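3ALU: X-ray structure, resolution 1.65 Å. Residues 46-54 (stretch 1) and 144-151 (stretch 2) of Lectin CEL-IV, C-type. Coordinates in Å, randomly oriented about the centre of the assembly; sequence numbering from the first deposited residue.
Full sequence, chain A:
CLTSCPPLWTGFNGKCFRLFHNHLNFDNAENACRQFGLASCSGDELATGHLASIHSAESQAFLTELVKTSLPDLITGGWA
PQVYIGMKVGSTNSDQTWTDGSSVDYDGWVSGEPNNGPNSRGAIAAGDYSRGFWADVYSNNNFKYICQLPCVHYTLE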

# COMPACT_ATOMS: atom_id res chain seq x y z
N LEU A 46 15.62 5.81 -12.33
CA LEU A 46 15.92 4.39 -12.38
C LEU A 46 15.20 3.71 -13.52
O LEU A 46 15.73 2.75 -14.16
CB LEU A 46 15.50 3.74 -11.07
CG LEU A 46 16.18 4.24 -9.80
CD1 LEU A 46 15.70 3.37 -8.64
CD2 LEU A 46 17.68 4.22 -9.98
N ALA A 47 13.99 4.17 -13.77
CA ALA A 47 13.12 3.53 -14.79
C ALA A 47 12.07 4.49 -15.31
O ALA A 47 11.83 5.51 -14.71
CB ALA A 47 12.47 2.27 -14.20
N THR A 48 11.47 4.20 -16.47
CA THR A 48 10.31 4.98 -16.96
C THR A 48 9.08 4.11 -17.07
O THR A 48 9.19 2.88 -17.10
CB THR A 48 10.54 5.51 -18.28
OG1 THR A 48 10.85 4.58 -19.21
CG2 THR A 48 11.49 6.55 -18.23
N GLY A 49 7.94 4.76 -17.15
CA GLY A 49 6.72 4.08 -17.57
C GLY A 49 6.83 3.67 -19.04
O GLY A 49 7.79 4.03 -19.76
N HIS A 50 5.85 2.89 -19.47
CA HIS A 50 5.81 2.30 -20.83
C HIS A 50 4.36 2.06 -21.15
O HIS A 50 3.48 2.05 -20.28
CB HIS A 50 6.54 0.93 -20.88
CG HIS A 50 8.00 1.04 -20.66
ND1 HIS A 50 8.86 1.55 -21.61
CD2 HIS A 50 8.75 0.83 -19.55
CE1 HIS A 50 10.08 1.61 -21.11
NE2 HIS A 50 10.04 1.18 -19.86
N LEU A 51 4.09 1.89 -22.44
CA LEU A 51 2.79 1.36 -22.79
C LEU A 51 2.65 0.02 -22.06
O LEU A 51 3.65 -0.67 -21.82
CB LEU A 51 2.68 1.16 -24.28
CG LEU A 51 2.46 2.43 -25.10
CD1 LEU A 51 2.77 2.16 -26.58
CD2 LEU A 51 1.05 2.90 -24.93
N ALA A 52 1.41 -0.36 -21.73
CA ALA A 52 1.15 -1.51 -20.89
C ALA A 52 1.60 -2.81 -21.56
O ALA A 52 1.37 -2.97 -22.74
CB ALA A 52 -0.34 -1.60 -20.59
N SER A 53 2.19 -3.70 -20.78
CA SER A 53 2.41 -5.09 -21.25
C SER A 53 1.39 -5.99 -20.54
O SER A 53 0.84 -5.56 -19.55
CB SER A 53 3.81 -5.54 -20.97
OG SER A 53 4.16 -5.60 -19.58
N ILE A 54 1.16 -7.22 -21.06
CA ILE A 54 0.04 -8.05 -20.58
C ILE A 54 0.56 -9.47 -20.50
O ILE A 54 1.14 -9.95 -21.50
CB ILE A 54 -1.18 -7.96 -21.53
CG1 ILE A 54 -1.61 -6.47 -21.71
CG2 ILE A 54 -2.35 -8.85 -21.03
CD1 ILE A 54 -2.71 -6.23 -22.77
N LYS A 144 -6.02 6.24 -28.56
CA LYS A 144 -5.91 6.25 -27.10
C LYS A 144 -4.92 5.12 -26.71
O LYS A 144 -4.59 4.25 -27.54
CB LYS A 144 -7.25 5.96 -26.49
CG LYS A 144 -8.31 7.06 -26.86
CD LYS A 144 -9.53 6.90 -25.99
CE LYS A 144 -10.53 8.07 -26.24
NZ LYS A 144 -11.10 8.08 -27.63
N TYR A 145 -4.45 5.14 -25.46
CA TYR A 145 -3.36 4.25 -25.08
C TYR A 145 -3.39 4.05 -23.59
O TYR A 145 -3.86 4.91 -22.84
CB TYR A 145 -1.97 4.81 -25.56
CG TYR A 145 -1.66 6.22 -25.04
CD1 TYR A 145 -2.16 7.33 -25.70
CD2 TYR A 145 -0.85 6.40 -23.92
CE1 TYR A 145 -1.90 8.63 -25.22
CE2 TYR A 145 -0.56 7.70 -23.44
CZ TYR A 145 -1.12 8.79 -24.11
OH TYR A 145 -0.89 10.09 -23.65
N ILE A 146 -2.91 2.90 -23.13
CA ILE A 146 -2.74 2.63 -21.71
C ILE A 146 -1.28 2.60 -21.34
O ILE A 146 -0.47 1.87 -21.92
CB ILE A 146 -3.38 1.28 -21.28
CG1 ILE A 146 -4.88 1.27 -21.56
CG2 ILE A 146 -3.12 0.96 -19.84
CD1 ILE A 146 -5.42 -0.16 -21.74
N CYS A 147 -0.93 3.43 -20.35
CA CYS A 147 0.41 3.40 -19.74
C CYS A 147 0.44 2.52 -18.48
O CYS A 147 -0.60 2.39 -17.74
CB CYS A 147 0.87 4.82 -19.33
SG CYS A 147 1.00 5.99 -20.70
N GLN A 148 1.62 1.98 -18.19
CA GLN A 148 1.91 1.35 -16.89
C GLN A 148 3.06 2.13 -16.26
O GLN A 148 3.99 2.54 -16.94
CB GLN A 148 2.27 -0.15 -17.05
CG GLN A 148 3.58 -0.35 -17.73
CD GLN A 148 3.89 -1.80 -17.96
OE1 GLN A 148 2.99 -2.59 -18.19
NE2 GLN A 148 5.18 -2.15 -17.92
N LEU A 149 2.99 2.35 -14.95
CA LEU A 149 4.15 2.91 -14.25
C LEU A 149 5.22 1.84 -14.17
O LEU A 149 4.92 0.67 -14.32
CB LEU A 149 3.71 3.39 -12.85
CG LEU A 149 2.78 4.61 -12.91
CD1 LEU A 149 2.30 4.96 -11.50
CD2 LEU A 149 3.48 5.84 -13.51
N PRO A 150 6.49 2.23 -13.92
CA PRO A 150 7.55 1.27 -13.81
C PRO A 150 7.17 0.16 -12.83
O PRO A 150 6.70 0.44 -11.71
CB PRO A 150 8.75 2.11 -13.27
CG PRO A 150 8.46 3.48 -13.68
CD PRO A 150 6.97 3.62 -13.76
N CYS A 151 7.29 -1.09 -13.28
CA CYS A 151 6.93 -2.27 -12.49
C CYS A 151 8.20 -2.73 -11.77
O CYS A 151 9.20 -3.06 -12.40
CB CYS A 151 6.43 -3.38 -13.43
SG CYS A 151 5.76 -4.87 -12.61

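The two stretches meet as a short antiparallel ladder, and it includes the hydrogen-bonded pair His50 and Gln148. Gln148 N donates to His50 O at 2.8 Å and nearly straight, while His50 N donates to Gln148 O at 3.2 Å. Two residues along, Ala52 N reaches Ile146 O at 2.9 Å. Between these rungs Leu51 and Cys147 form a non-hydrogen-bonded pair, Leu51 CA and Cys147 CA lying 4.4 Å apart; here the chains close up through CA-H...O contacts, Cys147 CA to His50 O and Leu51 CA to Ile146 O, both 3.4 Å.

Gln148 is the chief projection, with more area covered than any other residue of the contact. Its side chain lies on the same face of the sheet as that of His50, and its extended chi2 (t) brings the amide oxygen alongside Ala52, with Ala52 CA 3.4 Å from Gln148 OE1. Ser53 N then donates to Gln148 OE1 at 2.9 Å. A glutamine suits this place because its carbonyl can act as one more rung where Ser53 has left the strand. The backbone of Ala52 lies against that oxygen, while its small methyl fits against Ile146: Ala52 CB lies 3.9 Å from Ile146 CG2.

Leu51 points away at CA-to-CB, yet its end returns, bringing Leu51 CD2 to 3.6 Å from Tyr145 CB and placing a branched tip against the base of the aromatic side chain.

At the other end, Pro150 is a compact bump over the Ala47 methyl and the backbone of Thr48 and Gly49. Pro150 CB packs on Ala47 CB at 3.8 Å, Pro150 CG touches Thr48 C at 3.5 Å, and Pro150 CD lies 3.7 Å from Gly49 N. Gly49 leaves a hollow that Gln148 O fills: Gly49 CA sits 3.2 Å from Gln148 O, and an ideally placed CB on Gly49 would lie 2.9 Å from Gln148 O, a clash. Glycine therefore lets the backbones approach closely.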